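Local coordinates for protein leucine aminopeptidase 2 (Saccharomyces cerevisiae, PDB 2XQ0) that preferentially cleaves di- and tripeptides as a zinc aminopeptidase of the M1 family and has low epoxide hydrolase activity in vitro, at residues V312-W326 and Y417-F431. Sequence-based numbering, arbitrary orientation.
With ZN (zinc ion), chain C; BES (2-(3-amino-2-hydroxy-4-phenyl-butyrylamino)-4-methyl-pentanoic acid), chain B.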
loop_
_atom_site.group_PDB
_atom_site.type_symbol
_atom_site.label_atom_id
_atom_site.label_comp_id
_atom_site.label_asym_id
_atom_site.label_seq_id
_atom_site.Cartn_x
_atom_site.Cartn_y
_atom_site.Cartn_z
ATOM N N VAL A 312 12.456 -2.783 -9.819
ATOM C CA VAL A 312 12.664 -1.496 -10.466
ATOM C C VAL A 312 11.970 -0.446 -9.608
ATOM O O VAL A 312 10.780 -0.531 -9.390
ATOM C CB VAL A 312 12.056 -1.474 -11.892
ATOM C CG1 VAL A 312 12.088 -0.071 -12.459
ATOM C CG2 VAL A 312 12.797 -2.433 -12.809
ATOM N N THR A 313 12.724 0.520 -9.097
ATOM C CA THR A 313 12.232 1.385 -8.028
ATOM C C THR A 313 12.200 2.859 -8.413
ATOM O O THR A 313 13.064 3.333 -9.135
ATOM C CB THR A 313 13.133 1.227 -6.789
ATOM O OG1 THR A 313 13.302 -0.165 -6.512
ATOM C CG2 THR A 313 12.522 1.934 -5.561
ATOM N N ASN A 314 11.208 3.596 -7.923
ATOM C CA ASN A 314 11.201 5.029 -8.136
ATOM C C ASN A 314 12.380 5.673 -7.404
ATOM O O ASN A 314 12.702 5.316 -6.264
ATOM C CB ASN A 314 9.875 5.672 -7.687
ATOM C CG ASN A 314 9.399 5.171 -6.316
ATOM O OD1 ASN A 314 10.182 4.701 -5.507
ATOM N ND2 ASN A 314 8.105 5.280 -6.064
ATOM N N CYS A 315 13.022 6.633 -8.056
ATOM C CA CYS A 315 14.214 7.233 -7.479
ATOM C C CYS A 315 13.899 8.178 -6.332
ATOM O O CYS A 315 14.749 8.417 -5.473
ATOM C CB CYS A 315 15.001 7.965 -8.562
ATOM S SG CYS A 315 14.151 9.403 -9.180
ATOM N N SER A 316 12.686 8.724 -6.325
ATOM C CA SER A 316 12.258 9.634 -5.271
ATOM C C SER A 316 10.755 9.581 -5.164
ATOM O O SER A 316 10.088 8.964 -5.993
ATOM C CB SER A 316 12.687 11.067 -5.580
ATOM O OG SER A 316 11.770 11.717 -6.440
ATOM N N TRP A 317 10.209 10.260 -4.167
ATOM C CA TRP A 317 8.767 10.225 -3.950
ATOM C C TRP A 317 8.007 11.179 -4.885
ATOM O O TRP A 317 6.786 11.179 -4.909
ATOM C CB TRP A 317 8.439 10.429 -2.469
ATOM C CG TRP A 317 9.213 9.417 -1.636
ATOM C CD1 TRP A 317 10.270 9.671 -0.809
ATOM C CD2 TRP A 317 9.038 7.989 -1.634
ATOM N NE1 TRP A 317 10.750 8.490 -0.273
ATOM C CE2 TRP A 317 10.012 7.445 -0.767
ATOM C CE3 TRP A 317 8.144 7.120 -2.273
ATOM C CZ2 TRP A 317 10.107 6.072 -0.512
ATOM C CZ3 TRP A 317 8.246 5.759 -2.030
ATOM C CH2 TRP A 317 9.210 5.248 -1.156
ATOM N N ASN A 318 8.742 11.954 -5.681
ATOM C CA ASN A 318 8.139 12.724 -6.774
ATOM C C ASN A 318 7.653 11.857 -7.912
ATOM O O ASN A 318 6.816 12.286 -8.689
ATOM C CB ASN A 318 9.145 13.707 -7.374
ATOM C CG ASN A 318 9.352 14.932 -6.531
ATOM O OD1 ASN A 318 8.669 15.144 -5.529
ATOM N ND2 ASN A 318 10.267 15.786 -6.967
ATOM N N HIS A 319 8.217 10.660 -8.031
ATOM C CA HIS A 319 7.937 9.765 -9.165
ATOM C C HIS A 319 7.310 8.451 -8.680
ATOM O O HIS A 319 7.513 7.378 -9.266
ATOM C CB HIS A 319 9.222 9.508 -9.957
ATOM C CG HIS A 319 9.887 10.766 -10.407
ATOM N ND1 HIS A 319 9.536 11.411 -11.573
ATOM C CD2 HIS A 319 10.821 11.540 -9.810
ATOM C CE1 HIS A 319 10.247 12.518 -11.686
ATOM N NE2 HIS A 319 11.033 12.621 -10.628
ATOM N N PHE A 320 6.564 8.565 -7.588
ATOM C CA PHE A 320 5.902 7.439 -6.934
ATOM C C PHE A 320 4.968 6.695 -7.892
ATOM O O PHE A 320 4.726 5.498 -7.721
ATOM C CB PHE A 320 5.124 7.968 -5.728
ATOM C CG PHE A 320 4.526 6.896 -4.856
ATOM C CD1 PHE A 320 5.296 5.824 -4.426
ATOM C CD2 PHE A 320 3.208 7.004 -4.410
ATOM C CE1 PHE A 320 4.752 4.841 -3.595
ATOM C CE2 PHE A 320 2.658 6.030 -3.584
ATOM C CZ PHE A 320 3.442 4.944 -3.179
ATOM N N TRP A 321 4.442 7.394 -8.899
ATOM C CA TRP A 321 3.557 6.750 -9.875
ATOM C C TRP A 321 4.222 5.560 -10.595
ATOM O O TRP A 321 3.540 4.601 -10.980
ATOM C CB TRP A 321 2.994 7.763 -10.886
ATOM C CG TRP A 321 3.878 8.025 -12.071
ATOM C CD1 TRP A 321 4.862 8.966 -12.168
ATOM C CD2 TRP A 321 3.839 7.351 -13.332
ATOM N NE1 TRP A 321 5.443 8.917 -13.418
ATOM C CE2 TRP A 321 4.839 7.928 -14.147
ATOM C CE3 TRP A 321 3.058 6.310 -13.855
ATOM C CZ2 TRP A 321 5.075 7.499 -15.463
ATOM C CZ3 TRP A 321 3.297 5.883 -15.157
ATOM C CH2 TRP A 321 4.297 6.483 -15.947
ATOM N N LEU A 322 5.542 5.615 -10.768
ATOM C CA LEU A 322 6.268 4.528 -11.440
ATOM C C LEU A 322 6.126 3.234 -10.665
ATOM O O LEU A 322 6.125 2.151 -11.238
ATOM C CB LEU A 322 7.746 4.857 -11.594
ATOM C CG LEU A 322 8.060 5.899 -12.680
ATOM C CD1 LEU A 322 9.530 6.303 -12.650
ATOM C CD2 LEU A 322 7.657 5.347 -14.047
ATOM N N ASN A 323 6.082 3.343 -9.338
ATOM C CA ASN A 323 5.827 2.185 -8.497
ATOM C C ASN A 323 4.350 1.821 -8.585
ATOM O O ASN A 323 3.988 0.810 -9.184
ATOM C CB ASN A 323 6.201 2.444 -7.025
ATOM C CG ASN A 323 7.695 2.264 -6.738
ATOM O OD1 ASN A 323 8.546 2.462 -7.602
ATOM N ND2 ASN A 323 8.011 1.894 -5.504
ATOM N N GLU A 324 3.493 2.663 -8.007
ATOM C CA GLU A 324 2.087 2.288 -7.822
ATOM C C GLU A 324 1.259 2.223 -9.113
ATOM O O GLU A 324 0.356 1.405 -9.219
ATOM C CB GLU A 324 1.405 3.196 -6.796
ATOM C CG GLU A 324 1.989 3.095 -5.377
ATOM C CD GLU A 324 1.871 1.701 -4.764
ATOM O OE1 GLU A 324 1.081 0.868 -5.268
ATOM O OE2 GLU A 324 2.564 1.436 -3.760
ATOM N N GLY A 325 1.555 3.077 -10.082
ATOM C CA GLY A 325 0.829 3.055 -11.354
ATOM C C GLY A 325 1.124 1.799 -12.148
ATOM O O GLY A 325 0.219 1.100 -12.642
ATOM N N TRP A 326 2.398 1.473 -12.264
ATOM C CA TRP A 326 2.759 0.196 -12.872
ATOM C C TRP A 326 2.118 -0.990 -12.134
ATOM O O TRP A 326 1.521 -1.880 -12.767
ATOM C CB TRP A 326 4.291 0.046 -12.897
ATOM C CG TRP A 326 4.889 0.551 -14.167
ATOM C CD1 TRP A 326 5.670 1.656 -14.337
ATOM C CD2 TRP A 326 4.749 -0.046 -15.455
ATOM N NE1 TRP A 326 6.028 1.782 -15.660
ATOM C CE2 TRP A 326 5.476 0.747 -16.366
ATOM C CE3 TRP A 326 4.079 -1.175 -15.928
ATOM C CZ2 TRP A 326 5.543 0.451 -17.723
ATOM C CZ3 TRP A 326 4.150 -1.468 -17.287
ATOM C CH2 TRP A 326 4.875 -0.667 -18.158
ATOM N N TYR A 417 11.557 -2.894 -20.376
ATOM C CA TYR A 417 11.593 -1.947 -19.271
ATOM C C TYR A 417 12.067 -2.596 -17.973
ATOM O O TYR A 417 13.034 -2.129 -17.378
ATOM C CB TYR A 417 10.208 -1.304 -19.098
ATOM C CG TYR A 417 10.050 -0.405 -17.885
ATOM C CD1 TYR A 417 10.597 0.876 -17.861
ATOM C CD2 TYR A 417 9.327 -0.824 -16.776
ATOM C CE1 TYR A 417 10.443 1.708 -16.753
ATOM C CE2 TYR A 417 9.176 -0.004 -15.653
ATOM C CZ TYR A 417 9.740 1.270 -15.655
ATOM O OH TYR A 417 9.596 2.111 -14.558
ATOM N N PHE A 418 11.408 -3.668 -17.527
ATOM C CA PHE A 418 11.777 -4.265 -16.241
ATOM C C PHE A 418 13.157 -4.933 -16.282
ATOM O O PHE A 418 13.842 -5.004 -15.266
ATOM C CB PHE A 418 10.673 -5.191 -15.684
ATOM C CG PHE A 418 9.449 -4.438 -15.237
ATOM C CD1 PHE A 418 9.456 -3.750 -14.039
ATOM C CD2 PHE A 418 8.332 -4.353 -16.045
ATOM C CE1 PHE A 418 8.355 -3.013 -13.639
ATOM C CE2 PHE A 418 7.219 -3.637 -15.646
ATOM C CZ PHE A 418 7.230 -2.966 -14.441
ATOM N N LYS A 419 13.582 -5.381 -17.460
ATOM C CA LYS A 419 14.941 -5.904 -17.592
ATOM C C LYS A 419 15.993 -4.791 -17.539
ATOM O O LYS A 419 17.021 -4.935 -16.882
ATOM C CB LYS A 419 15.103 -6.717 -18.883
ATOM C CG LYS A 419 14.868 -8.215 -18.704
ATOM C CD LYS A 419 15.822 -8.808 -17.670
ATOM C CE LYS A 419 15.483 -10.254 -17.347
ATOM N NZ LYS A 419 16.419 -10.802 -16.328
ATOM N N LYS A 420 15.740 -3.690 -18.240
ATOM C CA LYS A 420 16.696 -2.586 -18.314
ATOM C C LYS A 420 17.005 -2.027 -16.928
ATOM O O LYS A 420 18.163 -1.796 -16.568
ATOM C CB LYS A 420 16.144 -1.472 -19.217
ATOM C CG LYS A 420 17.024 -0.248 -19.331
ATOM C CD LYS A 420 16.425 0.778 -20.292
ATOM C CE LYS A 420 17.350 1.978 -20.475
ATOM N NZ LYS A 420 16.659 3.149 -21.097
ATOM N N PHE A 421 15.960 -1.828 -16.139
ATOM C CA PHE A 421 16.111 -1.177 -14.848
ATOM C C PHE A 421 16.154 -2.143 -13.680
ATOM O O PHE A 421 16.102 -1.723 -12.526
ATOM C CB PHE A 421 15.023 -0.111 -14.654
ATOM C CG PHE A 421 15.156 1.042 -15.606
ATOM C CD1 PHE A 421 16.137 2.004 -15.411
ATOM C CD2 PHE A 421 14.350 1.128 -16.728
ATOM C CE1 PHE A 421 16.290 3.051 -16.299
ATOM C CE2 PHE A 421 14.493 2.178 -17.629
ATOM C CZ PHE A 421 15.461 3.140 -17.414
ATOM N N ALA A 422 16.271 -3.436 -13.965
ATOM C CA ALA A 422 16.302 -4.405 -12.870
ATOM C C ALA A 422 17.397 -4.037 -11.875
ATOM O O ALA A 422 18.544 -3.803 -12.257
ATOM C CB ALA A 422 16.495 -5.837 -13.385
ATOM N N LYS A 423 17.027 -3.964 -10.602
ATOM C CA LYS A 423 17.979 -3.705 -9.524
ATOM C C LYS A 423 18.464 -2.271 -9.454
ATOM O O LYS A 423 19.437 -1.972 -8.755
ATOM C CB LYS A 423 19.157 -4.681 -9.593
ATOM C CG LYS A 423 18.731 -6.138 -9.412
ATOM C CD LYS A 423 19.889 -7.111 -9.607
ATOM C CE LYS A 423 19.409 -8.550 -9.467
ATOM N NZ LYS A 423 20.540 -9.521 -9.345
ATOM N N LYS A 424 17.759 -1.376 -10.146
ATOM C CA LYS A 424 18.143 0.024 -10.205
ATOM C C LYS A 424 16.948 0.893 -9.846
ATOM O O LYS A 424 15.847 0.386 -9.593
ATOM C CB LYS A 424 18.662 0.381 -11.603
ATOM C CG LYS A 424 19.906 -0.413 -12.029
ATOM C CD LYS A 424 20.240 -0.165 -13.483
ATOM C CE LYS A 424 21.503 -0.897 -13.882
ATOM N NZ LYS A 424 22.090 -0.352 -15.143
ATOM N N SER A 425 17.175 2.196 -9.801
ATOM C CA SER A 425 16.118 3.159 -9.505
ATOM C C SER A 425 16.035 4.148 -10.650
ATOM O O SER A 425 17.012 4.337 -11.379
ATOM C CB SER A 425 16.427 3.882 -8.196
ATOM O OG SER A 425 16.486 2.946 -7.117
ATOM N N LEU A 426 14.882 4.782 -10.836
ATOM C CA LEU A 426 14.757 5.696 -11.975
ATOM C C LEU A 426 13.691 6.759 -11.800
ATOM O O LEU A 426 12.874 6.694 -10.868
ATOM C CB LEU A 426 14.470 4.924 -13.261
ATOM C CG LEU A 426 12.981 4.660 -13.517
ATOM C CD1 LEU A 426 12.763 4.265 -14.953
ATOM C CD2 LEU A 426 12.460 3.573 -12.585
ATOM N N ASP A 427 13.726 7.750 -12.692
ATOM C CA ASP A 427 12.722 8.800 -12.703
ATOM C C ASP A 427 11.832 8.690 -13.952
ATOM O O ASP A 427 12.048 7.848 -14.819
ATOM C CB ASP A 427 13.355 10.201 -12.508
ATOM C CG ASP A 427 14.283 10.599 -13.644
ATOM O OD1 ASP A 427 14.042 10.151 -14.773
ATOM O OD2 ASP A 427 15.245 11.377 -13.417
ATOM N N THR A 428 10.791 9.503 -14.009
ATOM C CA THR A 428 9.844 9.452 -15.102
ATOM C C THR A 428 10.532 9.715 -16.440
ATOM O O THR A 428 10.161 9.153 -17.466
ATOM C CB THR A 428 8.809 10.547 -14.896
ATOM O OG1 THR A 428 8.121 10.305 -13.665
ATOM C CG2 THR A 428 7.830 10.585 -16.043
ATOM N N PHE A 429 11.533 10.588 -16.423
ATOM C CA PHE A 429 12.187 10.988 -17.657
ATOM C C PHE A 429 12.910 9.806 -18.272
ATOM O O PHE A 429 12.888 9.630 -19.490
ATOM C CB PHE A 429 13.125 12.171 -17.402
ATOM C CG PHE A 429 12.460 13.302 -16.675
ATOM C CD1 PHE A 429 11.528 14.094 -17.325
ATOM C CD2 PHE A 429 12.718 13.535 -15.336
ATOM C CE1 PHE A 429 10.887 15.113 -16.661
ATOM C CE2 PHE A 429 12.081 14.564 -14.656
ATOM C CZ PHE A 429 11.168 15.353 -15.321
ATOM N N GLN A 430 13.514 8.969 -17.430
ATOM C CA GLN A 430 14.188 7.772 -17.920
ATOM C C GLN A 430 13.157 6.759 -18.446
ATOM O O GLN A 430 13.407 6.035 -19.414
ATOM C CB GLN A 430 15.045 7.152 -16.812
ATOM C CG GLN A 430 16.163 8.067 -16.288
ATOM C CD GLN A 430 16.824 7.490 -15.059
ATOM O OE1 GLN A 430 16.331 7.655 -13.946
ATOM N NE2 GLN A 430 17.935 6.781 -15.254
ATOM N N PHE A 431 11.996 6.708 -17.799
ATOM C CA PHE A 431 10.898 5.876 -18.287
ATOM C C PHE A 431 10.573 6.308 -19.718
ATOM O O PHE A 431 10.518 5.480 -20.622
ATOM C CB PHE A 431 9.666 6.003 -17.382
ATOM C CG PHE A 431 8.373 5.533 -18.029
ATOM C CD1 PHE A 431 8.123 4.189 -18.216
ATOM C CD2 PHE A 431 7.409 6.444 -18.424
ATOM C CE1 PHE A 431 6.932 3.747 -18.800
ATOM C CE2 PHE A 431 6.218 6.019 -19.011
ATOM C CZ PHE A 431 5.983 4.663 -19.203
HETATM ZN ZN ZN C . 1.204 -0.917 -3.922
HETATM N N2 BES B . 3.020 -0.344 0.177
HETATM C C1 BES B . 1.722 0.052 -0.328
HETATM C C6 BES B . 0.936 0.789 0.759
HETATM C C7 BES B . 1.644 2.073 1.133
HETATM C C8 BES B . 2.106 2.921 0.133
HETATM C C12 BES B . 1.849 2.397 2.470
HETATM C C9 BES B . 2.762 4.099 0.471
HETATM C C11 BES B . 2.508 3.576 2.807
HETATM C C10 BES B . 2.964 4.429 1.807
HETATM C C2 BES B . 0.925 -1.163 -0.820
HETATM O O2 BES B . 1.582 -1.942 -1.830
HETATM C C3 BES B . -0.371 -0.649 -1.353
HETATM O O3 BES B . -0.432 -0.031 -2.418
HETATM N N1 BES B . -1.361 -0.937 -0.518
HETATM C C4 BES B . -2.768 -0.619 -0.650
HETATM C C13 BES B . -3.365 -1.900 -1.220
HETATM C C14 BES B . -4.184 -1.661 -2.481
HETATM C C15 BES B . -4.299 -2.952 -3.283
HETATM C C16 BES B . -3.606 -0.534 -3.334
HETATM C C5 BES B . -3.291 -0.413 0.743
HETATM O O1 BES B . -4.291 0.319 0.913
HETATM O O4 BES B . -2.695 -0.984 1.690
HETATM O O HOH W 1 8.364 0.892 -12.515
#
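Trp326 and Tyr417 lie nearly parallel, planes 17° apart, but slid so far that the rings barely overlap: Tyr417 CE2 sits 3.6 Å from Trp326 NE1, over the indole face near its rim. Phe418 turns its edge to the six-membered ring, CZ 3.9 Å from Trp326 CE3, while Phe431 CE1 comes to the indole edge beside CZ2. Trp321 completes the cluster, directing its own edge at the face of Phe431 with planes at 87°. An alanine in place of Trp326 would probably open a gap between Tyr417, Phe418 and Phe431, leaving the Phe418 edge without the indole face it meets.

Leu322 can be followed outward. From CB, chi1 of -74° lays CG beside the backbone N and sends the methyls to different partners: CD1 lies 3.6 Å from Asp427 C and also meets Leu426 CG, whereas CD2 reaches Phe431 CB and Tyr417 OH. One water bridges Leu322 O and Tyr417 OH.

Two ring nitrogens converge on Thr428 OG1. Trp321 NE1 donates to Thr428 OG1 at 3.0 Å, close to the indole plane, and His319 ND1 is hydrogen-bonded to the same OG1 at 2.8 Å, at the imidazole edge. Asp427 CB covers one imidazole face, 3.8 Å from the centroid, and His319 NE2 is held by Glu16.

Strands 312-314 and 424-426 pair in parallel, Leu426 N donating to Thr313 O at 2.9 Å. The aromatic and leucine contacts lie on the helix that carries Glu324, whose OE1 binds zinc with His301 and His305. The buried Thr428 hydroxyl, gripped by two rings, is likely to help set how they are turned, together with Glu16 at His319 NE2.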